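Local coordinates for phytanoyl-CoA dioxygenase (PDB 6ZYL), which catalyses the beta-hydroxylation of thioholgamide as a non-heme monooxygenase, probably with iron and 2-oxoglutarate, at residues L28-V38 with D97-P105; K78-D87 with E264-A275. All blocks are in the same frame, centred on the assembly; numbering follows the deposited sequence.

Interaction 1. Residues L28-V38 with D97-P105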
loop_
_atom_site.group_PDB
_atom_site.type_symbol
_atom_site.label_atom_id
_atom_site.label_comp_id
_atom_site.label_asym_id
_atom_site.label_seq_id
_atom_site.Cartn_x
_atom_site.Cartn_y
_atom_site.Cartn_z
ATOM N N LEU A 28 10.034 -17.890 1.187
ATOM C CA LEU A 28 9.171 -16.715 1.223
ATOM C C LEU A 28 8.468 -16.520 -0.116
ATOM O O LEU A 28 7.250 -16.313 -0.170
ATOM C CB LEU A 28 9.986 -15.476 1.586
ATOM C CG LEU A 28 9.237 -14.346 2.293
ATOM C CD1 LEU A 28 8.862 -14.752 3.706
ATOM C CD2 LEU A 28 10.079 -13.076 2.299
ATOM N N ALA A 29 9.226 -16.586 -1.213
ATOM C CA ALA A 29 8.621 -16.460 -2.535
ATOM C C ALA A 29 7.640 -17.595 -2.799
ATOM O O ALA A 29 6.585 -17.385 -3.411
ATOM C CB ALA A 29 9.709 -16.432 -3.608
ATOM N N GLU A 30 7.965 -18.807 -2.341
ATOM C CA GLU A 30 7.078 -19.944 -2.565
ATOM C C GLU A 30 5.751 -19.750 -1.842
ATOM O O GLU A 30 4.679 -20.003 -2.406
ATOM C CB GLU A 30 7.756 -21.237 -2.111
ATOM C CG GLU A 30 7.132 -22.496 -2.694
ATOM C CD GLU A 30 7.362 -23.722 -1.829
ATOM O OE1 GLU A 30 6.533 -24.654 -1.884
ATOM O OE2 GLU A 30 8.373 -23.754 -1.096
ATOM N N ARG A 31 5.802 -19.307 -0.584
ATOM C CA ARG A 31 4.571 -19.036 0.151
ATOM C C ARG A 31 3.771 -17.928 -0.523
ATOM O O ARG A 31 2.550 -18.036 -0.690
ATOM C CB ARG A 31 4.894 -18.658 1.597
ATOM C CG ARG A 31 5.672 -19.710 2.370
ATOM C CD ARG A 31 6.378 -19.090 3.574
ATOM N NE ARG A 31 5.454 -18.355 4.438
ATOM C CZ ARG A 31 5.828 -17.587 5.459
ATOM N NH1 ARG A 31 7.115 -17.446 5.747
ATOM N NH2 ARG A 31 4.916 -16.958 6.188
ATOM N N PHE A 32 4.452 -16.851 -0.922
ATOM C CA PHE A 32 3.772 -15.731 -1.567
ATOM C C PHE A 32 3.053 -16.182 -2.832
ATOM O O PHE A 32 1.889 -15.832 -3.058
ATOM C CB PHE A 32 4.785 -14.626 -1.879
ATOM C CG PHE A 32 4.200 -13.445 -2.600
ATOM C CD1 PHE A 32 3.466 -12.491 -1.916
ATOM C CD2 PHE A 32 4.391 -13.284 -3.961
ATOM C CE1 PHE A 32 2.926 -11.402 -2.579
ATOM C CE2 PHE A 32 3.854 -12.198 -4.629
ATOM C CZ PHE A 32 3.121 -11.257 -3.936
ATOM N N ARG A 33 3.730 -16.970 -3.670
ATOM C CA ARG A 33 3.128 -17.374 -4.936
ATOM C C ARG A 33 2.020 -18.401 -4.733
ATOM O O ARG A 33 1.043 -18.414 -5.491
ATOM C CB ARG A 33 4.201 -17.929 -5.874
ATOM C CG ARG A 33 5.246 -16.905 -6.302
ATOM C CD ARG A 33 4.624 -15.759 -7.093
ATOM N NE ARG A 33 5.598 -14.710 -7.394
ATOM C CZ ARG A 33 5.293 -13.522 -7.907
ATOM N NH1 ARG A 33 4.032 -13.220 -8.184
ATOM N NH2 ARG A 33 6.251 -12.635 -8.144
ATOM N N THR A 34 2.143 -19.257 -3.717
ATOM C CA THR A 34 1.099 -20.243 -3.455
ATOM C C THR A 34 -0.124 -19.588 -2.826
ATOM O O THR A 34 -1.245 -19.722 -3.333
ATOM C CB THR A 34 1.634 -21.351 -2.545
ATOM O OG1 THR A 34 2.776 -21.970 -3.150
ATOM C CG2 THR A 34 0.560 -22.402 -2.288
ATOM N N ASP A 35 0.074 -18.869 -1.721
ATOM C CA ASP A 35 -1.045 -18.293 -0.988
ATOM C C ASP A 35 -1.501 -16.957 -1.555
ATOM O O ASP A 35 -2.661 -16.578 -1.350
ATOM C CB ASP A 35 -0.664 -18.114 0.485
ATOM C CG ASP A 35 -0.428 -19.437 1.193
ATOM O OD1 ASP A 35 -1.016 -20.451 0.767
ATOM O OD2 ASP A 35 0.347 -19.464 2.174
ATOM N N GLY A 36 -0.631 -16.246 -2.266
ATOM C CA GLY A 36 -0.918 -14.888 -2.671
ATOM C C GLY A 36 -0.582 -13.849 -1.628
ATOM O O GLY A 36 -0.859 -12.662 -1.845
ATOM N N PHE A 37 -0.005 -14.261 -0.505
ATOM C CA PHE A 37 0.413 -13.358 0.556
ATOM C C PHE A 37 1.498 -14.065 1.351
ATOM O O PHE A 37 1.731 -15.265 1.192
ATOM C CB PHE A 37 -0.765 -12.958 1.456
ATOM C CG PHE A 37 -1.445 -14.121 2.125
ATOM C CD1 PHE A 37 -0.840 -14.785 3.181
ATOM C CD2 PHE A 37 -2.692 -14.545 1.701
ATOM C CE1 PHE A 37 -1.462 -15.853 3.795
ATOM C CE2 PHE A 37 -3.322 -15.612 2.316
ATOM C CZ PHE A 37 -2.705 -16.266 3.363
ATOM N N VAL A 38 2.153 -13.308 2.224
ATOM C CA VAL A 38 3.147 -13.872 3.130
ATOM C C VAL A 38 3.286 -12.917 4.313
ATOM O O VAL A 38 3.518 -11.717 4.131
ATOM C CB VAL A 38 4.483 -14.125 2.401
ATOM C CG1 VAL A 38 5.202 -12.826 2.093
ATOM C CG2 VAL A 38 5.353 -15.074 3.219
ATOM N N ASP A 97 14.694 -5.804 1.087
ATOM C CA ASP A 97 15.238 -7.153 0.955
ATOM C C ASP A 97 14.123 -8.181 0.813
ATOM O O ASP A 97 14.213 -9.097 -0.014
ATOM C CB ASP A 97 16.117 -7.492 2.160
ATOM C CG ASP A 97 17.445 -6.762 2.140
ATOM O OD1 ASP A 97 17.811 -6.208 1.081
ATOM O OD2 ASP A 97 18.124 -6.745 3.187
ATOM N N ALA A 98 13.067 -8.048 1.618
ATOM C CA ALA A 98 11.946 -8.976 1.518
ATOM C C ALA A 98 11.277 -8.887 0.155
ATOM O O ALA A 98 10.964 -9.911 -0.459
ATOM C CB ALA A 98 10.932 -8.696 2.626
ATOM N N VAL A 99 11.053 -7.666 -0.338
ATOM C CA VAL A 99 10.395 -7.500 -1.630
ATOM C C VAL A 99 11.286 -8.018 -2.752
ATOM O O VAL A 99 10.807 -8.648 -3.702
ATOM C CB VAL A 99 10.012 -6.025 -1.843
ATOM C CG1 VAL A 99 9.484 -5.811 -3.252
ATOM C CG2 VAL A 99 8.987 -5.588 -0.802
ATOM N N ALA A 100 12.594 -7.759 -2.663
ATOM C CA ALA A 100 13.508 -8.236 -3.695
ATOM C C ALA A 100 13.479 -9.756 -3.793
ATOM O O ALA A 100 13.564 -10.318 -4.891
ATOM C CB ALA A 100 14.926 -7.744 -3.408
ATOM N N SER A 101 13.358 -10.442 -2.655
ATOM C CA SER A 101 13.280 -11.898 -2.679
ATOM C C SER A 101 12.018 -12.391 -3.373
ATOM O O SER A 101 11.963 -13.556 -3.784
ATOM C CB SER A 101 13.352 -12.453 -1.253
ATOM O OG SER A 101 12.098 -12.378 -0.600
ATOM N N LEU A 102 11.011 -11.534 -3.524
ATOM C CA LEU A 102 9.783 -11.893 -4.220
ATOM C C LEU A 102 9.767 -11.437 -5.672
ATOM O O LEU A 102 9.276 -12.167 -6.539
ATOM C CB LEU A 102 8.574 -11.286 -3.504
ATOM C CG LEU A 102 8.334 -11.623 -2.036
ATOM C CD1 LEU A 102 7.018 -10.984 -1.577
ATOM C CD2 LEU A 102 8.307 -13.113 -1.804
ATOM N N LEU A 103 10.290 -10.243 -5.956
ATOM C CA LEU A 103 10.127 -9.620 -7.259
ATOM C C LEU A 103 11.422 -9.439 -8.039
ATOM O O LEU A 103 11.360 -9.080 -9.220
ATOM C CB LEU A 103 9.465 -8.240 -7.106
ATOM C CG LEU A 103 8.128 -8.173 -6.368
ATOM C CD1 LEU A 103 7.599 -6.740 -6.363
ATOM C CD2 LEU A 103 7.119 -9.117 -6.989
ATOM N N GLY A 104 12.579 -9.663 -7.426
ATOM C CA GLY A 104 13.838 -9.454 -8.098
ATOM C C GLY A 104 14.535 -8.196 -7.622
ATOM O O GLY A 104 14.043 -7.474 -6.750
ATOM N N PRO A 105 15.703 -7.904 -8.201
ATOM C CA PRO A 105 16.530 -6.797 -7.702
ATOM C C PRO A 105 16.187 -5.413 -8.232
ATOM O O PRO A 105 16.797 -4.438 -7.767
ATOM C CB PRO A 105 17.941 -7.211 -8.159
ATOM C CG PRO A 105 17.696 -7.927 -9.462
ATOM C CD PRO A 105 16.367 -8.655 -9.287
HETATM O O HOH W 1 9.074 -12.404 -9.613
HETATM O O HOH W 2 8.326 -14.983 -6.541
#
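Leu102 meets helix 28-35 with both of its methyl groups. CD1 rests over one face of the Phe32 ring, 4.0 Å from the centroid and 18° off the normal, which defines a CH-pi contact. CD2 reaches the backbone, 3.4 Å from Ala29 CA, and also touches Phe32 CB. The ring is presented to CD1 because Phe32 CG stands anti to the backbone N (chi1 178°). An alanine in place of Leu102 removes both methyls, which would probably open a gap against Ala29 and let the Phe32 ring shift.

At one end of this apolar patch, Leu28 CD2 lies 3.6 Å from Ser101 OG, a hydroxyl that bonds back to Ala98 O (2.7 Å). At the other, Arg33 NH2 makes a weak hydrogen bond to Leu102 O (3.5 Å). A water accepting from Arg33 NE (2.9 Å) donates to the same carbonyl, while Gln141 O gives the guanidinium a further partner.

The helix axes approach to 9.1 Å at a crossing angle of -66°. Phe32 and Leu102 both touch Val211, so two helices pack together on the main sheet of a PhyH-family fold, a double-stranded beta-helix.

Interaction 2. Residues K78-D87 with E264-A275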
loop_
_atom_site.group_PDB
_atom_site.type_symbol
_atom_site.label_atom_id
_atom_site.label_comp_id
_atom_site.label_asym_id
_atom_site.label_seq_id
_atom_site.Cartn_x
_atom_site.Cartn_y
_atom_site.Cartn_z
ATOM N N LYS A 78 0.945 9.377 -2.655
ATOM C CA LYS A 78 2.368 9.688 -2.742
ATOM C C LYS A 78 2.872 10.302 -1.438
ATOM O O LYS A 78 3.605 11.291 -1.431
ATOM C CB LYS A 78 2.638 10.632 -3.914
ATOM C CG LYS A 78 2.151 10.134 -5.263
ATOM C CD LYS A 78 3.090 9.084 -5.841
ATOM C CE LYS A 78 2.588 8.582 -7.187
ATOM N NZ LYS A 78 3.609 7.770 -7.905
ATOM N N ILE A 79 2.489 9.706 -0.309
ATOM C CA ILE A 79 2.935 10.227 0.980
ATOM C C ILE A 79 4.457 10.278 1.029
ATOM O O ILE A 79 5.048 11.238 1.540
ATOM C CB ILE A 79 2.370 9.377 2.132
ATOM C CG1 ILE A 79 0.855 9.225 2.010
ATOM C CG2 ILE A 79 2.729 10.000 3.479
ATOM C CD1 ILE A 79 0.263 8.207 2.978
ATOM N N HIS A 80 5.114 9.254 0.482
ATOM C CA HIS A 80 6.563 9.135 0.559
ATOM C C HIS A 80 7.302 10.237 -0.187
ATOM O O HIS A 80 8.520 10.357 -0.021
ATOM C CB HIS A 80 6.993 7.774 0.007
ATOM C CG HIS A 80 6.524 7.513 -1.394
ATOM N ND1 HIS A 80 5.200 7.298 -1.708
ATOM C CD2 HIS A 80 7.205 7.429 -2.561
ATOM C CE1 HIS A 80 5.084 7.097 -3.008
ATOM N NE2 HIS A 80 6.286 7.169 -3.550
ATOM N N LEU A 81 6.616 11.030 -1.005
ATOM C CA LEU A 81 7.275 12.106 -1.730
ATOM C C LEU A 81 7.333 13.409 -0.937
ATOM O O LEU A 81 8.080 14.314 -1.332
ATOM C CB LEU A 81 6.569 12.358 -3.066
ATOM C CG LEU A 81 6.573 11.216 -4.085
ATOM C CD1 LEU A 81 6.006 11.698 -5.425
ATOM C CD2 LEU A 81 7.961 10.631 -4.282
ATOM N N VAL A 82 6.591 13.521 0.157
ATOM C CA VAL A 82 6.581 14.754 0.951
ATOM C C VAL A 82 6.894 14.532 2.420
ATOM O O VAL A 82 7.291 15.495 3.106
ATOM C CB VAL A 82 5.223 15.475 0.806
ATOM C CG1 VAL A 82 5.032 15.982 -0.609
ATOM C CG2 VAL A 82 4.083 14.550 1.216
ATOM N N ALA A 83 6.733 13.331 2.968
ATOM C CA ALA A 83 6.861 13.094 4.400
ATOM C C ALA A 83 8.081 12.225 4.677
ATOM O O ALA A 83 8.214 11.132 4.115
ATOM C CB ALA A 83 5.601 12.428 4.959
ATOM N N SER A 84 8.955 12.708 5.561
ATOM C CA SER A 84 10.194 11.992 5.842
ATOM C C SER A 84 9.925 10.622 6.455
ATOM O O SER A 84 10.642 9.656 6.171
ATOM C CB SER A 84 11.079 12.826 6.767
ATOM O OG SER A 84 11.560 13.982 6.103
ATOM N N TRP A 85 8.899 10.516 7.306
ATOM C CA TRP A 85 8.614 9.231 7.939
ATOM C C TRP A 85 8.203 8.191 6.904
ATOM O O TRP A 85 8.596 7.022 6.998
ATOM C CB TRP A 85 7.529 9.390 9.007
ATOM C CG TRP A 85 6.165 9.708 8.473
ATOM C CD1 TRP A 85 5.610 10.945 8.334
ATOM C CD2 TRP A 85 5.180 8.774 8.012
ATOM N NE1 TRP A 85 4.344 10.842 7.813
ATOM C CE2 TRP A 85 4.057 9.519 7.605
ATOM C CE3 TRP A 85 5.142 7.380 7.902
ATOM C CZ2 TRP A 85 2.908 8.920 7.095
ATOM C CZ3 TRP A 85 4.000 6.786 7.393
ATOM C CH2 TRP A 85 2.897 7.556 7.000
ATOM N N ALA A 86 7.416 8.597 5.903
ATOM C CA ALA A 86 7.031 7.671 4.845
ATOM C C ALA A 86 8.211 7.365 3.932
ATOM O O ALA A 86 8.414 6.213 3.533
ATOM C CB ALA A 86 5.865 8.244 4.042
ATOM N N ASP A 87 8.999 8.386 3.589
ATOM C CA ASP A 87 10.202 8.155 2.798
ATOM C C ASP A 87 11.110 7.136 3.474
ATOM O O ASP A 87 11.690 6.270 2.809
ATOM C CB ASP A 87 10.946 9.473 2.583
ATOM C CG ASP A 87 12.358 9.268 2.061
ATOM O OD1 ASP A 87 12.521 9.101 0.834
ATOM O OD2 ASP A 87 13.301 9.272 2.879
ATOM N N GLU A 264 10.696 9.699 -9.958
ATOM C CA GLU A 264 10.397 10.618 -8.875
ATOM C C GLU A 264 11.658 10.823 -8.036
ATOM O O GLU A 264 12.707 10.227 -8.293
ATOM C CB GLU A 264 9.227 10.085 -8.043
ATOM C CG GLU A 264 7.893 10.140 -8.787
ATOM C CD GLU A 264 6.819 9.254 -8.176
ATOM O OE1 GLU A 264 7.134 8.471 -7.256
ATOM O OE2 GLU A 264 5.655 9.341 -8.624
ATOM N N ARG A 265 11.557 11.686 -7.028
ATOM C CA ARG A 265 12.686 12.008 -6.172
ATOM C C ARG A 265 12.288 11.887 -4.708
ATOM O O ARG A 265 11.132 12.106 -4.340
ATOM C CB ARG A 265 13.212 13.434 -6.435
ATOM C CG ARG A 265 13.107 13.895 -7.879
ATOM C CD ARG A 265 14.189 14.914 -8.216
ATOM N NE ARG A 265 13.875 16.252 -7.719
ATOM C CZ ARG A 265 13.205 17.172 -8.408
ATOM N NH1 ARG A 265 12.770 16.905 -9.633
ATOM N NH2 ARG A 265 12.969 18.362 -7.871
ATOM N N ARG A 266 13.268 11.550 -3.872
ATOM C CA ARG A 266 13.034 11.515 -2.437
ATOM C C ARG A 266 12.967 12.937 -1.887
ATOM O O ARG A 266 13.699 13.816 -2.352
ATOM C CB ARG A 266 14.147 10.747 -1.725
ATOM C CG ARG A 266 14.364 9.337 -2.222
ATOM C CD ARG A 266 15.488 8.666 -1.445
ATOM N NE ARG A 266 15.148 8.487 -0.036
ATOM C CZ ARG A 266 15.854 7.751 0.818
ATOM N NH1 ARG A 266 16.947 7.121 0.410
ATOM N NH2 ARG A 266 15.466 7.644 2.082
ATOM N N PRO A 267 12.121 13.196 -0.889
ATOM C CA PRO A 267 12.075 14.540 -0.293
ATOM C C PRO A 267 13.329 14.814 0.527
ATOM O O PRO A 267 13.775 13.969 1.306
ATOM C CB PRO A 267 10.820 14.501 0.585
ATOM C CG PRO A 267 10.700 13.045 0.981
ATOM C CD PRO A 267 11.195 12.257 -0.220
ATOM N N GLU A 268 13.899 16.007 0.344
ATOM C CA GLU A 268 15.056 16.394 1.143
ATOM C C GLU A 268 14.666 16.665 2.590
ATOM O O GLU A 268 15.453 16.398 3.506
ATOM C CB GLU A 268 15.728 17.626 0.536
ATOM C CG GLU A 268 16.247 17.421 -0.876
ATOM C CD GLU A 268 17.427 16.471 -0.931
ATOM O OE1 GLU A 268 18.249 16.484 0.010
ATOM O OE2 GLU A 268 17.533 15.709 -1.915
ATOM N N SER A 269 13.466 17.192 2.814
ATOM C CA SER A 269 12.959 17.431 4.158
ATOM C C SER A 269 11.442 17.507 4.085
ATOM O O SER A 269 10.863 17.665 3.008
ATOM C CB SER A 269 13.541 18.712 4.764
ATOM O OG SER A 269 13.303 19.829 3.929
ATOM N N ASP A 270 10.807 17.393 5.249
ATOM C CA ASP A 270 9.352 17.414 5.321
ATOM C C ASP A 270 8.794 18.663 4.653
ATOM O O ASP A 270 9.164 19.787 5.003
ATOM C CB ASP A 270 8.900 17.352 6.781
ATOM C CG ASP A 270 9.013 15.960 7.371
ATOM O OD1 ASP A 270 8.339 15.039 6.863
ATOM O OD2 ASP A 270 9.776 15.786 8.345
ATOM N N PHE A 271 7.905 18.458 3.683
ATOM C CA PHE A 271 7.205 19.538 2.991
ATOM C C PHE A 271 8.157 20.533 2.330
ATOM O O PHE A 271 7.793 21.695 2.118
ATOM C CB PHE A 271 6.262 20.280 3.947
ATOM C CG PHE A 271 5.376 19.372 4.755
ATOM C CD1 PHE A 271 4.520 18.484 4.128
ATOM C CD2 PHE A 271 5.401 19.408 6.141
ATOM C CE1 PHE A 271 3.705 17.647 4.866
ATOM C CE2 PHE A 271 4.587 18.574 6.885
ATOM C CZ PHE A 271 3.738 17.692 6.245
ATOM N N ASP A 272 9.372 20.103 2.000
ATOM C CA ASP A 272 10.280 20.950 1.237
ATOM C C ASP A 272 9.613 21.373 -0.067
ATOM O O ASP A 272 8.957 20.569 -0.736
ATOM C CB ASP A 272 11.583 20.202 0.962
ATOM C CG ASP A 272 12.418 20.863 -0.109
ATOM O OD1 ASP A 272 12.929 21.977 0.133
ATOM O OD2 ASP A 272 12.566 20.265 -1.192
ATOM N N GLN A 273 9.777 22.651 -0.426
ATOM C CA GLN A 273 9.005 23.207 -1.536
ATOM C C GLN A 273 9.236 22.429 -2.825
ATOM O O GLN A 273 8.300 22.219 -3.607
ATOM C CB GLN A 273 9.353 24.682 -1.733
ATOM C CG GLN A 273 8.454 25.401 -2.733
ATOM C CD GLN A 273 6.991 25.393 -2.324
ATOM O OE1 GLN A 273 6.636 25.832 -1.231
ATOM N NE2 GLN A 273 6.133 24.889 -3.206
ATOM N N ALA A 274 10.474 22.000 -3.075
ATOM C CA ALA A 274 10.732 21.176 -4.251
ATOM C C ALA A 274 9.953 19.869 -4.180
ATOM O O ALA A 274 9.464 19.369 -5.201
ATOM C CB ALA A 274 12.230 20.901 -4.385
ATOM N N ALA A 275 9.822 19.303 -2.978
ATOM C CA ALA A 275 9.053 18.074 -2.819
ATOM C C ALA A 275 7.567 18.328 -3.023
ATOM O O ALA A 275 6.867 17.507 -3.628
ATOM C CB ALA A 275 9.308 17.468 -1.438
HETATM O O HOH W 3 5.758 6.565 -6.229
HETATM O O HOH W 4 9.754 14.356 -3.491
HETATM O O HOH W 5 13.361 13.451 4.108
HETATM O O HOH W 6 12.386 16.715 7.611
HETATM O O HOH W 7 7.981 13.140 8.927
#
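Lys78 NZ is gripped from several sides: it donates to Glu264 OE2 at 2.7 Å, on the syn side of that oxygen, in a salt bridge, and also to Trp110 O and to a water. That water donates to Glu264 OE1 (2.6 Å) and hydrogen-bonds His80 NE2, so one carboxylate is tied to the lysine directly and to both basic side chains through solvent. His80 ND1 hydrogen-bonds Thr112 OG1. Ser249 OG also bonds Glu264 OE2, which should help fix its rotation.

A second ion pair joins Asp87 to Arg266. Arg266 NE meets Asp87 OD1 and Arg266 NH2 meets Asp87 OD2, each at 2.8 Å, a side-on grip with carboxylate and guanidinium planes 35° apart. Arg266 bends at chi3 (65°), which turns the guanidinium edge toward the aspartate. Between the two salt bridges, apolar side chains pack against backbone carbonyls: Leu81 CD2 lies against Arg265 O (3.5 Å), and the Pro267 ring packs on the carbonyls of His80 and Leu81. A water donates to both Leu81 O and Arg265 O.

Farther along, Ser269 to Asp272 form a type II turn. Phe271 N donates almost straight to Val82 O (3.1 Å), in the carbonyl plane. Asp270 OD1 accepts from Ser84 N (2.7 Å), which lies 40° above the carboxylate plane; this negative group at the start of helix 84-90 would probably interact favourably with the N-terminal end of the helix dipole.

The side chains of Leu81 and Val82 also touch Ala282 and Phe279 of helix 273-295, Phe271 touches helix 46-66, and His80 reaches strands 107-117 and 249-254.

Both interactions are partly buried, their centres about 16 and 17 Å from the centre of the chain, and do not touch: their nearest atoms are about 13 Å apart. Interaction 1 packs helix against helix beside strand 37-41, one outermost strand of the main sheet. Interaction 2 joins a loop and the start of helix 84-90 to the chain that leaves strand 262-263, the other outermost strand. The chemistry differs accordingly. Interaction 1, burying 338 Å², is mainly apolar with one weak direct hydrogen bond and water bridges at one end; interaction 2, at 690 Å², relies on two salt bridges and hydrogen bonds from backbone amides. Helices 84-90 and 93-103, consecutive in the chain, connect the two places.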